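Local coordinates for protein L-amino acid deaminase (Proteus vulgaris, PDB 5HXW) that probably catalyses the oxidative deamination of L-amino acids, as a membrane-bound flavoenzyme that carries FAD, at residues A[210-214]-A[343-347]; A[242-246]-A[350-354]. One frame throughout, in Å; residues are numbered along the deposited sequence.

Interaction 1: A[210-214]-A[343-347]; sequences ARGLE and HWNLD. With FAD (flavin-adenine dinucleotide), chain G.
Trp344 NE1 and Arg211 O meet where a loop lies over the edge strand of a three-stranded antiparallel sheet. Arg211 and Gly212 both face Val224 of the next strand, forming a classic beta bulge, and the Arg211 carbonyl is turned to the loop. The Trp344 indole stands with its N-H edge to this oxygen, NE1 lying 3.2 Å from Arg211 O and above the carbonyl plane, in a bent bond (143° at the hydrogen). Tryptophan suits the place because it offers one donor on an otherwise apolar plate. Arginine reaches back: with CG beside the backbone N (chi1 -64°) and the chain extended to NE, Arg211 runs alongside Leu346, and NH1 gives a hydrogen bond to Leu346 O at 3.2 Å. That oxygen lies near the guanidinium plane, at its edge, while NE is held in a salt bridge by Glu353. Gly212 has no side chain, and Leu346 CD2 lies 3.7 Å from its CA. Leucine thus serves as an apolar wedge beside the bulge, and it also touches Val224. Just before the bulge, Ala210 faces the cofactor: Ala210 N binds FAD N1A at 2.8 Å and Ala210 O takes FAD N6A at 2.7 Å, a base-pair-like reading of adenine. Farther along, the Leu346 and Glu214 side chains run antiparallel, with Leu346 CD1 3.4 Å from Glu214 OE1.

Interaction 2: A[242-246]-A[350-354]; sequences WSRLF and SPFEQ. With FAD (flavin-adenine dinucleotide), chain G.
Phe352, its CG swung to the side of the backbone N (chi1 -48°), and Phe246, its CG anti to the backbone N (chi1 -169°), bring two phenyl rings together at the adenine pocket of the FAD-binding, Rossmann-type fold, where segment 242-246 meets the short helix 351-354. The two side chains stand roughly perpendicular, and Phe352 presents its rim to the backbone of 242-246: CZ lies 3.7 Å from CB of Phe246, and CE1 lies the same distance from CB of Trp242. Phenylalanine fits because its edge can pack on this backbone while a face serves the cofactor. FAD N6A sits 3.2 Å above the ring plane of Phe352, over its centre, a placement consistent with an N-H...pi contact from the amino group. Trp242 flanks the five-membered ring of adenine, its CB 3.5 Å from FAD N7A, while its indole N-H is taken by Glu74. Leu245 and Pro351 close the apolar side away from the cofactor, Leu245 CD2 3.7 Å from Pro351 CB; proline suits a first helical turn, where no N-H is needed. At the N-cap, Glu353 OE1, also the salt-bridge partner of Arg211, accepts twice from Ser350: the backbone N comes from above the carboxylate plane, whereas Ser350 OG, 2.7 Å from Glu353 OE1, uses the anti lone pair.

Interactions 1 and 2 have centres 10 Å apart and adjoin one another beside the adenine of FAD. Arg211 NE meets Glu353 OE1 in a salt bridge of 2.7 Å, joining the bulged strand to the start of helix 351-354. Trp344 of interaction 1 packs on interaction 2, its CZ2 3.5 Å from Phe352 CE2, and Phe246 in turn touches Ala210. Ligand recognition is divided: Ala210 reads the adenine edge by backbone hydrogen bonds, and 242-246 with 350-354 supplies the aromatic surfaces. Both contacts are remote from the flavin, where redox chemistry takes place, at the far end of the extended cofactor.

Interaction 1: A[210-214]-A[343-347]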
ATOM      1  N   ALA A 210     -16.177 -11.275  -4.742  1.00 68.03           N
ATOM      2  CA  ALA A 210     -17.074 -11.361  -3.592  1.00 69.12           C
ATOM      3  C   ALA A 210     -18.088 -10.219  -3.641  1.00 70.07           C
ATOM      4  O   ALA A 210     -17.730  -9.045  -3.507  1.00 69.20           O
ATOM      5  CB  ALA A 210     -16.292 -11.341  -2.288  1.00 68.09           C
ATOM      6  N   ARG A 211     -19.352 -10.576  -3.852  1.00 72.12           N
ATOM      7  CA  ARG A 211     -20.447  -9.606  -3.945  1.00 73.29           C
ATOM      8  C   ARG A 211     -20.840  -9.063  -2.569  1.00 74.17           C
ATOM      9  O   ARG A 211     -21.101  -7.865  -2.411  1.00 73.50           O
ATOM     10  CB  ARG A 211     -21.652 -10.237  -4.647  1.00 75.06           C
ATOM     11  CG  ARG A 211     -21.378 -10.618  -6.093  1.00 75.34           C
ATOM     12  CD  ARG A 211     -22.486 -11.477  -6.666  1.00 77.70           C
ATOM     13  NE  ARG A 211     -22.360 -11.618  -8.116  1.00 77.89           N
ATOM     14  CZ  ARG A 211     -23.044 -12.477  -8.867  1.00 79.26           C
ATOM     15  NH1 ARG A 211     -23.927 -13.312  -8.325  1.00 80.48           N
ATOM     16  NH2 ARG A 211     -22.839 -12.502 -10.177  1.00 79.58           N
ATOM     17  N   GLY A 212     -20.865  -9.956  -1.583  1.00 75.71           N
ATOM     18  CA  GLY A 212     -21.227  -9.620  -0.211  1.00 77.71           C
ATOM     19  C   GLY A 212     -21.332 -10.859   0.652  1.00 79.50           C
ATOM     20  O   GLY A 212     -20.791 -11.917   0.312  1.00 80.18           O
ATOM     21  N   LEU A 213     -22.037 -10.728   1.769  1.00 81.70           N
ATOM     22  CA  LEU A 213     -22.176 -11.832   2.717  1.00 83.96           C
ATOM     23  C   LEU A 213     -23.597 -12.024   3.245  1.00 86.15           C
ATOM     24  O   LEU A 213     -24.373 -11.069   3.334  1.00 86.27           O
ATOM     25  CB  LEU A 213     -21.160 -11.703   3.867  1.00 83.52           C
ATOM     26  CG  LEU A 213     -20.884 -10.371   4.573  1.00 82.78           C
ATOM     27  CD1 LEU A 213     -21.903 -10.077   5.664  1.00 84.91           C
ATOM     28  CD2 LEU A 213     -19.487 -10.415   5.161  1.00 81.60           C
ATOM     29  N   GLU A 214     -23.917 -13.276   3.575  1.00 88.56           N
ATOM     30  CA  GLU A 214     -25.185 -13.650   4.207  1.00 92.15           C
ATOM     31  C   GLU A 214     -25.024 -13.614   5.728  1.00 93.92           C
ATOM     32  O   GLU A 214     -24.016 -14.091   6.265  1.00 92.57           O
ATOM     33  CB  GLU A 214     -25.616 -15.056   3.773  1.00 93.57           C
ATOM     34  CG  GLU A 214     -25.747 -15.279   2.271  1.00 93.07           C
ATOM     35  CD  GLU A 214     -27.139 -15.009   1.733  1.00 94.79           C
ATOM     36  OE1 GLU A 214     -27.237 -14.391   0.653  1.00 93.89           O
ATOM     37  OE2 GLU A 214     -28.132 -15.419   2.373  1.00 97.77           O
ATOM     38  N   HIS A 343     -26.212  -0.186  -3.719  1.00 79.54           N
ATOM     39  CA  HIS A 343     -26.804  -1.454  -3.289  1.00 81.09           C
ATOM     40  C   HIS A 343     -27.099  -2.393  -4.451  1.00 81.08           C
ATOM     41  O   HIS A 343     -27.516  -1.960  -5.527  1.00 81.78           O
ATOM     42  CB  HIS A 343     -28.066  -1.218  -2.460  1.00 83.74           C
ATOM     43  CG  HIS A 343     -27.779  -0.817  -1.049  1.00 85.54           C
ATOM     44  ND1 HIS A 343     -27.541   0.490  -0.681  1.00 86.05           N
ATOM     45  CD2 HIS A 343     -27.659  -1.554   0.080  1.00 86.67           C
ATOM     46  CE1 HIS A 343     -27.299   0.543   0.616  1.00 86.71           C
ATOM     47  NE2 HIS A 343     -27.367  -0.683   1.102  1.00 87.36           N
ATOM     48  N   TRP A 344     -26.857  -3.681  -4.213  1.00 80.45           N
ATOM     49  CA  TRP A 344     -27.111  -4.738  -5.189  1.00 80.69           C
ATOM     50  C   TRP A 344     -27.434  -6.058  -4.497  1.00 82.54           C
ATOM     51  O   TRP A 344     -26.932  -6.342  -3.403  1.00 81.73           O
ATOM     52  CB  TRP A 344     -25.921  -4.910  -6.140  1.00 78.36           C
ATOM     53  CG  TRP A 344     -24.618  -5.209  -5.446  1.00 76.71           C
ATOM     54  CD1 TRP A 344     -24.093  -6.444  -5.180  1.00 76.07           C
ATOM     55  CD2 TRP A 344     -23.681  -4.255  -4.927  1.00 74.60           C
ATOM     56  NE1 TRP A 344     -22.892  -6.318  -4.530  1.00 74.06           N
ATOM     57  CE2 TRP A 344     -22.610  -4.988  -4.362  1.00 73.29           C
ATOM     58  CE3 TRP A 344     -23.640  -2.850  -4.885  1.00 74.03           C
ATOM     59  CZ2 TRP A 344     -21.505  -4.366  -3.759  1.00 71.70           C
ATOM     60  CZ3 TRP A 344     -22.539  -2.228  -4.283  1.00 72.65           C
ATOM     61  CH2 TRP A 344     -21.486  -2.991  -3.732  1.00 71.57           C
ATOM     62  N   ASN A 345     -28.287  -6.848  -5.146  1.00 84.76           N
ATOM     63  CA  ASN A 345     -28.622  -8.193  -4.695  1.00 86.13           C
ATOM     64  C   ASN A 345     -27.465  -9.147  -4.961  1.00 85.07           C
ATOM     65  O   ASN A 345     -26.742  -8.999  -5.951  1.00 84.05           O
ATOM     66  CB  ASN A 345     -29.893  -8.678  -5.385  1.00 88.73           C
ATOM     67  CG  ASN A 345     -31.105  -7.834  -5.036  1.00 90.77           C
ATOM     68  OD1 ASN A 345     -31.583  -7.850  -3.899  1.00 92.19           O
ATOM     69  ND2 ASN A 345     -31.610  -7.091  -6.016  1.00 90.88           N
ATOM     70  N   LEU A 346     -27.295 -10.124  -4.072  1.00 85.25           N
ATOM     71  CA  LEU A 346     -26.148 -11.035  -4.130  1.00 83.98           C
ATOM     72  C   LEU A 346     -26.253 -12.096  -5.236  1.00 85.18           C
ATOM     73  O   LEU A 346     -25.287 -12.812  -5.510  1.00 83.99           O
ATOM     74  CB  LEU A 346     -25.881 -11.668  -2.752  1.00 83.66           C
ATOM     75  CG  LEU A 346     -25.707 -10.754  -1.524  1.00 83.01           C
ATOM     76  CD1 LEU A 346     -25.471 -11.576  -0.265  1.00 83.69           C
ATOM     77  CD2 LEU A 346     -24.593  -9.729  -1.696  1.00 80.30           C
ATOM     78  N   ASP A 347     -27.421 -12.178  -5.870  1.00 87.94           N
ATOM     79  CA  ASP A 347     -27.644 -13.076  -7.004  1.00 90.33           C
ATOM     80  C   ASP A 347     -27.485 -12.368  -8.359  1.00 90.21           C
ATOM     81  O   ASP A 347     -27.663 -12.991  -9.412  1.00 91.56           O
ATOM     82  CB  ASP A 347     -29.018 -13.757  -6.892  1.00 93.84           C
ATOM     83  CG  ASP A 347     -30.174 -12.765  -6.894  1.00 95.96           C
ATOM     84  OD1 ASP A 347     -30.238 -11.910  -5.985  1.00 96.15           O
ATOM     85  OD2 ASP A 347     -31.030 -12.854  -7.801  1.00 97.89           O
TER
HETATM   86  PA  FAD G 501      -4.577  -4.036  -3.172  1.00 57.05           P
HETATM   87  O1A FAD G 501      -5.196  -3.184  -4.251  1.00 57.95           O
HETATM   88  O2A FAD G 501      -3.139  -4.434  -3.310  1.00 57.75           O
HETATM   89  O5B FAD G 501      -5.452  -5.369  -3.008  1.00 58.36           O
HETATM   90  C5B FAD G 501      -6.872  -5.325  -3.021  1.00 57.69           C
HETATM   91  C4B FAD G 501      -7.364  -6.472  -3.879  1.00 58.00           C
HETATM   92  O4B FAD G 501      -8.708  -6.795  -3.534  1.00 58.36           O
HETATM   93  C3B FAD G 501      -7.359  -6.110  -5.355  1.00 57.66           C
HETATM   94  O3B FAD G 501      -6.522  -7.061  -6.020  1.00 57.25           O
HETATM   95  C2B FAD G 501      -8.813  -6.228  -5.788  1.00 58.12           C
HETATM   96  O2B FAD G 501      -8.955  -6.805  -7.085  1.00 58.81           O
HETATM   97  C1B FAD G 501      -9.411  -7.132  -4.727  1.00 58.69           C
HETATM   98  N9A FAD G 501     -10.865  -6.951  -4.504  1.00 59.72           N
HETATM   99  C8A FAD G 501     -11.499  -5.791  -4.240  1.00 59.53           C
HETATM  100  N7A FAD G 501     -12.828  -5.985  -4.073  1.00 60.35           N
HETATM  101  C5A FAD G 501     -13.058  -7.300  -4.233  1.00 61.00           C
HETATM  102  C6A FAD G 501     -14.245  -8.186  -4.189  1.00 62.29           C
HETATM  103  N6A FAD G 501     -15.464  -7.665  -3.931  1.00 62.86           N
HETATM  104  N1A FAD G 501     -14.065  -9.515  -4.403  1.00 62.74           N
HETATM  105  C2A FAD G 501     -12.844 -10.037  -4.651  1.00 62.17           C
HETATM  106  N3A FAD G 501     -11.720  -9.289  -4.710  1.00 60.67           N
HETATM  107  C4A FAD G 501     -11.761  -7.941  -4.509  1.00 60.39           C
HETATM  108  N1  FAD G 501       3.440   1.487  -0.116  1.00 58.67           N
HETATM  109  C2  FAD G 501       4.665   1.473   0.466  1.00 59.12           C
HETATM  110  O2  FAD G 501       4.789   0.869   1.552  1.00 59.33           O
HETATM  111  N3  FAD G 501       5.731   2.090  -0.084  1.00 59.95           N
HETATM  112  C4  FAD G 501       5.655   2.759  -1.252  1.00 60.14           C
HETATM  113  O4  FAD G 501       6.669   3.316  -1.737  1.00 61.17           O
HETATM  114  C4X FAD G 501       4.341   2.815  -1.957  1.00 58.51           C
HETATM  115  N5  FAD G 501       4.165   3.463  -3.135  1.00 58.53           N
HETATM  116  C5X FAD G 501       2.950   3.509  -3.751  1.00 57.70           C
HETATM  117  C6  FAD G 501       2.794   4.182  -4.968  1.00 57.42           C
HETATM  118  C7  FAD G 501       1.554   4.217  -5.611  1.00 56.73           C
HETATM  119  C7M FAD G 501       1.424   4.954  -6.922  1.00 56.73           C
HETATM  120  C8  FAD G 501       0.384   3.526  -4.985  1.00 56.47           C
HETATM  121  C8M FAD G 501      -0.987   3.505  -5.601  1.00 56.48           C
HETATM  122  C9  FAD G 501       0.542   2.861  -3.780  1.00 56.48           C
HETATM  123  C9A FAD G 501       1.774   2.821  -3.133  1.00 56.96           C
HETATM  124  N10 FAD G 501       1.934   2.124  -1.907  1.00 57.36           N
HETATM  125  C10 FAD G 501       3.208   2.119  -1.293  1.00 57.97           C
HETATM  126  C1' FAD G 501       0.785   1.477  -1.259  1.00 56.37           C
HETATM  127  C2' FAD G 501       0.571  -0.007  -1.448  1.00 55.56           C
HETATM  128  O2' FAD G 501       0.554  -0.316  -2.842  1.00 54.83           O
HETATM  129  C3' FAD G 501      -0.802  -0.326  -0.859  1.00 56.33           C
HETATM  130  O3' FAD G 501      -1.036   0.386   0.377  1.00 55.88           O
HETATM  131  C4' FAD G 501      -1.008  -1.824  -0.653  1.00 56.58           C
HETATM  132  O4' FAD G 501      -0.835  -2.545  -1.888  1.00 56.55           O
HETATM  133  C5' FAD G 501      -2.410  -2.059  -0.117  1.00 56.36           C
HETATM  134  O5' FAD G 501      -2.709  -3.438  -0.250  1.00 57.13           O
HETATM  135  P   FAD G 501      -4.223  -3.936  -0.360  1.00 56.59           P
HETATM  136  O1P FAD G 501      -4.156  -5.436  -0.409  1.00 58.07           O
HETATM  137  O2P FAD G 501      -5.023  -3.277   0.730  1.00 58.78           O
HETATM  138  O3P FAD G 501      -4.760  -3.316  -1.748  1.00 57.01           O

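Interaction 2: A[242-246]-A[350-354]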
ATOM      1  N   TRP A 242     -11.582  -0.781  -3.275  1.00 59.40           N
ATOM      2  CA  TRP A 242     -12.959  -1.272  -3.380  1.00 59.99           C
ATOM      3  C   TRP A 242     -13.621  -1.569  -2.032  1.00 61.09           C
ATOM      4  O   TRP A 242     -14.810  -1.905  -1.989  1.00 62.62           O
ATOM      5  CB  TRP A 242     -13.000  -2.527  -4.253  1.00 59.94           C
ATOM      6  CG  TRP A 242     -12.388  -2.337  -5.602  1.00 60.17           C
ATOM      7  CD1 TRP A 242     -11.085  -2.548  -5.946  1.00 59.20           C
ATOM      8  CD2 TRP A 242     -13.055  -1.898  -6.792  1.00 60.82           C
ATOM      9  NE1 TRP A 242     -10.895  -2.266  -7.276  1.00 59.64           N
ATOM     10  CE2 TRP A 242     -12.086  -1.866  -7.821  1.00 60.46           C
ATOM     11  CE3 TRP A 242     -14.378  -1.531  -7.091  1.00 61.57           C
ATOM     12  CZ2 TRP A 242     -12.398  -1.477  -9.135  1.00 61.02           C
ATOM     13  CZ3 TRP A 242     -14.689  -1.145  -8.395  1.00 61.96           C
ATOM     14  CH2 TRP A 242     -13.699  -1.118  -9.399  1.00 61.64           C
ATOM     15  N   SER A 243     -12.858  -1.441  -0.944  1.00 60.67           N
ATOM     16  CA  SER A 243     -13.337  -1.786   0.401  1.00 61.84           C
ATOM     17  C   SER A 243     -14.557  -0.979   0.861  1.00 63.38           C
ATOM     18  O   SER A 243     -15.471  -1.541   1.479  1.00 65.36           O
ATOM     19  CB  SER A 243     -12.206  -1.681   1.422  1.00 61.44           C
ATOM     20  OG  SER A 243     -11.198  -2.642   1.166  1.00 60.00           O
ATOM     21  N   ARG A 244     -14.568   0.319   0.554  1.00 63.13           N
ATOM     22  CA  ARG A 244     -15.719   1.188   0.827  1.00 63.80           C
ATOM     23  C   ARG A 244     -16.997   0.662   0.161  1.00 64.75           C
ATOM     24  O   ARG A 244     -18.041   0.539   0.819  1.00 67.18           O
ATOM     25  CB  ARG A 244     -15.445   2.637   0.388  1.00 62.94           C
ATOM     26  CG  ARG A 244     -16.704   3.484   0.368  1.00 63.15           C
ATOM     27  CD  ARG A 244     -16.507   4.941   0.007  1.00 62.67           C
ATOM     28  NE  ARG A 244     -17.820   5.578  -0.127  1.00 63.55           N
ATOM     29  CZ  ARG A 244     -18.560   6.050   0.881  1.00 64.26           C
ATOM     30  NH1 ARG A 244     -18.135   5.987   2.138  1.00 63.98           N
ATOM     31  NH2 ARG A 244     -19.742   6.595   0.622  1.00 65.30           N
ATOM     32  N   LEU A 245     -16.892   0.351  -1.132  1.00 63.71           N
ATOM     33  CA  LEU A 245     -18.016  -0.122  -1.941  1.00 64.63           C
ATOM     34  C   LEU A 245     -18.584  -1.457  -1.442  1.00 66.17           C
ATOM     35  O   LEU A 245     -19.800  -1.664  -1.479  1.00 67.72           O
ATOM     36  CB  LEU A 245     -17.611  -0.203  -3.420  1.00 63.70           C
ATOM     37  CG  LEU A 245     -18.645  -0.457  -4.528  1.00 64.77           C
ATOM     38  CD1 LEU A 245     -19.737   0.604  -4.590  1.00 65.59           C
ATOM     39  CD2 LEU A 245     -17.928  -0.552  -5.865  1.00 63.86           C
ATOM     40  N   PHE A 246     -17.703  -2.342  -0.967  1.00 65.79           N
ATOM     41  CA  PHE A 246     -18.110  -3.615  -0.361  1.00 66.36           C
ATOM     42  C   PHE A 246     -18.921  -3.406   0.922  1.00 68.04           C
ATOM     43  O   PHE A 246     -19.940  -4.066   1.123  1.00 69.58           O
ATOM     44  CB  PHE A 246     -16.890  -4.514  -0.103  1.00 65.25           C
ATOM     45  CG  PHE A 246     -17.245  -5.929   0.271  1.00 65.44           C
ATOM     46  CD1 PHE A 246     -17.504  -6.882  -0.716  1.00 65.38           C
ATOM     47  CD2 PHE A 246     -17.328  -6.313   1.613  1.00 66.56           C
ATOM     48  CE1 PHE A 246     -17.845  -8.187  -0.371  1.00 66.70           C
ATOM     49  CE2 PHE A 246     -17.670  -7.616   1.964  1.00 67.62           C
ATOM     50  CZ  PHE A 246     -17.925  -8.554   0.970  1.00 67.61           C
ATOM     51  N   SER A 350     -22.453  -7.559  -9.567  1.00 78.14           N
ATOM     52  CA  SER A 350     -21.960  -6.507  -8.672  1.00 76.12           C
ATOM     53  C   SER A 350     -21.025  -5.551  -9.420  1.00 75.08           C
ATOM     54  O   SER A 350     -20.521  -5.912 -10.488  1.00 75.10           O
ATOM     55  CB  SER A 350     -21.238  -7.138  -7.474  1.00 75.02           C
ATOM     56  OG  SER A 350     -20.095  -7.866  -7.882  1.00 74.53           O
ATOM     57  N   PRO A 351     -20.780  -4.334  -8.866  1.00 74.78           N
ATOM     58  CA  PRO A 351     -19.840  -3.401  -9.508  1.00 74.09           C
ATOM     59  C   PRO A 351     -18.406  -3.935  -9.596  1.00 74.07           C
ATOM     60  O   PRO A 351     -17.644  -3.490 -10.457  1.00 74.30           O
ATOM     61  CB  PRO A 351     -19.884  -2.171  -8.601  1.00 73.30           C
ATOM     62  CG  PRO A 351     -21.180  -2.266  -7.883  1.00 74.68           C
ATOM     63  CD  PRO A 351     -21.383  -3.730  -7.663  1.00 75.04           C
ATOM     64  N   PHE A 352     -18.062  -4.881  -8.717  1.00 74.40           N
ATOM     65  CA  PHE A 352     -16.767  -5.573  -8.741  1.00 74.50           C
ATOM     66  C   PHE A 352     -16.592  -6.441  -9.990  1.00 76.07           C
ATOM     67  O   PHE A 352     -15.467  -6.797 -10.346  1.00 75.37           O
ATOM     68  CB  PHE A 352     -16.583  -6.438  -7.487  1.00 73.55           C
ATOM     69  CG  PHE A 352     -16.893  -5.730  -6.199  1.00 72.84           C
ATOM     70  CD1 PHE A 352     -16.101  -4.666  -5.754  1.00 71.65           C
ATOM     71  CD2 PHE A 352     -17.973  -6.136  -5.416  1.00 73.22           C
ATOM     72  CE1 PHE A 352     -16.392  -4.017  -4.559  1.00 71.27           C
ATOM     73  CE2 PHE A 352     -18.259  -5.496  -4.218  1.00 72.89           C
ATOM     74  CZ  PHE A 352     -17.471  -4.434  -3.792  1.00 71.91           C
ATOM     75  N   GLU A 353     -17.710  -6.794 -10.627  1.00 77.78           N
ATOM     76  CA  GLU A 353     -17.711  -7.509 -11.903  1.00 79.31           C
ATOM     77  C   GLU A 353     -17.853  -6.518 -13.062  1.00 80.11           C
ATOM     78  O   GLU A 353     -17.213  -6.677 -14.107  1.00 80.84           O
ATOM     79  CB  GLU A 353     -18.845  -8.540 -11.946  1.00 80.85           C
ATOM     80  CG  GLU A 353     -18.782  -9.610 -10.863  1.00 80.59           C
ATOM     81  CD  GLU A 353     -20.140 -10.223 -10.567  1.00 82.55           C
ATOM     82  OE1 GLU A 353     -20.689  -9.936  -9.483  1.00 82.08           O
ATOM     83  OE2 GLU A 353     -20.662 -10.980 -11.417  1.00 83.63           O
ATOM     84  N   GLN A 354     -18.688  -5.499 -12.850  1.00 80.88           N
ATOM     85  CA  GLN A 354     -18.992  -4.454 -13.835  1.00 81.76           C
ATOM     86  C   GLN A 354     -17.783  -3.559 -14.140  1.00 79.05           C
ATOM     87  O   GLN A 354     -17.590  -3.125 -15.280  1.00 78.59           O
ATOM     88  CB  GLN A 354     -20.158  -3.602 -13.324  1.00 84.45           C
ATOM     89  CG  GLN A 354     -20.994  -2.927 -14.401  1.00 88.30           C
ATOM     90  CD  GLN A 354     -22.291  -2.358 -13.853  1.00 90.63           C
ATOM     91  OE1 GLN A 354     -22.283  -1.429 -13.041  1.00 91.14           O
ATOM     92  NE2 GLN A 354     -23.414  -2.913 -14.296  1.00 92.08           N
TER
HETATM   93  PA  FAD G 501      -4.577  -4.036  -3.172  1.00 57.05           P
HETATM   94  O1A FAD G 501      -5.196  -3.184  -4.251  1.00 57.95           O
HETATM   95  O2A FAD G 501      -3.139  -4.434  -3.310  1.00 57.75           O
HETATM   96  O5B FAD G 501      -5.452  -5.369  -3.008  1.00 58.36           O
HETATM   97  C5B FAD G 501      -6.872  -5.325  -3.021  1.00 57.69           C
HETATM   98  C4B FAD G 501      -7.364  -6.472  -3.879  1.00 58.00           C
HETATM   99  O4B FAD G 501      -8.708  -6.795  -3.534  1.00 58.36           O
HETATM  100  C3B FAD G 501      -7.359  -6.110  -5.355  1.00 57.66           C
HETATM  101  O3B FAD G 501      -6.522  -7.061  -6.020  1.00 57.25           O
HETATM  102  C2B FAD G 501      -8.813  -6.228  -5.788  1.00 58.12           C
HETATM  103  O2B FAD G 501      -8.955  -6.805  -7.085  1.00 58.81           O
HETATM  104  C1B FAD G 501      -9.411  -7.132  -4.727  1.00 58.69           C
HETATM  105  N9A FAD G 501     -10.865  -6.951  -4.504  1.00 59.72           N
HETATM  106  C8A FAD G 501     -11.499  -5.791  -4.240  1.00 59.53           C
HETATM  107  N7A FAD G 501     -12.828  -5.985  -4.073  1.00 60.35           N
HETATM  108  C5A FAD G 501     -13.058  -7.300  -4.233  1.00 61.00           C
HETATM  109  C6A FAD G 501     -14.245  -8.186  -4.189  1.00 62.29           C
HETATM  110  N6A FAD G 501     -15.464  -7.665  -3.931  1.00 62.86           N
HETATM  111  N1A FAD G 501     -14.065  -9.515  -4.403  1.00 62.74           N
HETATM  112  C2A FAD G 501     -12.844 -10.037  -4.651  1.00 62.17           C
HETATM  113  N3A FAD G 501     -11.720  -9.289  -4.710  1.00 60.67           N
HETATM  114  C4A FAD G 501     -11.761  -7.941  -4.509  1.00 60.39           C
HETATM  115  N1  FAD G 501       3.440   1.487  -0.116  1.00 58.67           N
HETATM  116  C2  FAD G 501       4.665   1.473   0.466  1.00 59.12           C
HETATM  117  O2  FAD G 501       4.789   0.869   1.552  1.00 59.33           O
HETATM  118  N3  FAD G 501       5.731   2.090  -0.084  1.00 59.95           N
HETATM  119  C4  FAD G 501       5.655   2.759  -1.252  1.00 60.14           C
HETATM  120  O4  FAD G 501       6.669   3.316  -1.737  1.00 61.17           O
HETATM  121  C4X FAD G 501       4.341   2.815  -1.957  1.00 58.51           C
HETATM  122  N5  FAD G 501       4.165   3.463  -3.135  1.00 58.53           N
HETATM  123  C5X FAD G 501       2.950   3.509  -3.751  1.00 57.70           C
HETATM  124  C6  FAD G 501       2.794   4.182  -4.968  1.00 57.42           C
HETATM  125  C7  FAD G 501       1.554   4.217  -5.611  1.00 56.73           C
HETATM  126  C7M FAD G 501       1.424   4.954  -6.922  1.00 56.73           C
HETATM  127  C8  FAD G 501       0.384   3.526  -4.985  1.00 56.47           C
HETATM  128  C8M FAD G 501      -0.987   3.505  -5.601  1.00 56.48           C
HETATM  129  C9  FAD G 501       0.542   2.861  -3.780  1.00 56.48           C
HETATM  130  C9A FAD G 501       1.774   2.821  -3.133  1.00 56.96           C
HETATM  131  N10 FAD G 501       1.934   2.124  -1.907  1.00 57.36           N
HETATM  132  C10 FAD G 501       3.208   2.119  -1.293  1.00 57.97           C
HETATM  133  C1' FAD G 501       0.785   1.477  -1.259  1.00 56.37           C
HETATM  134  C2' FAD G 501       0.571  -0.007  -1.448  1.00 55.56           C
HETATM  135  O2' FAD G 501       0.554  -0.316  -2.842  1.00 54.83           O
HETATM  136  C3' FAD G 501      -0.802  -0.326  -0.859  1.00 56.33           C
HETATM  137  O3' FAD G 501      -1.036   0.386   0.377  1.00 55.88           O
HETATM  138  C4' FAD G 501      -1.008  -1.824  -0.653  1.00 56.58           C
HETATM  139  O4' FAD G 501      -0.835  -2.545  -1.888  1.00 56.55           O
HETATM  140  C5' FAD G 501      -2.410  -2.059  -0.117  1.00 56.36           C
HETATM  141  O5' FAD G 501      -2.709  -3.438  -0.250  1.00 57.13           O
HETATM  142  P   FAD G 501      -4.223  -3.936  -0.360  1.00 56.59           P
HETATM  143  O1P FAD G 501      -4.156  -5.436  -0.409  1.00 58.07           O
HETATM  144  O2P FAD G 501      -5.023  -3.277   0.730  1.00 58.78           O
HETATM  145  O3P FAD G 501      -4.760  -3.316  -1.748  1.00 57.01           O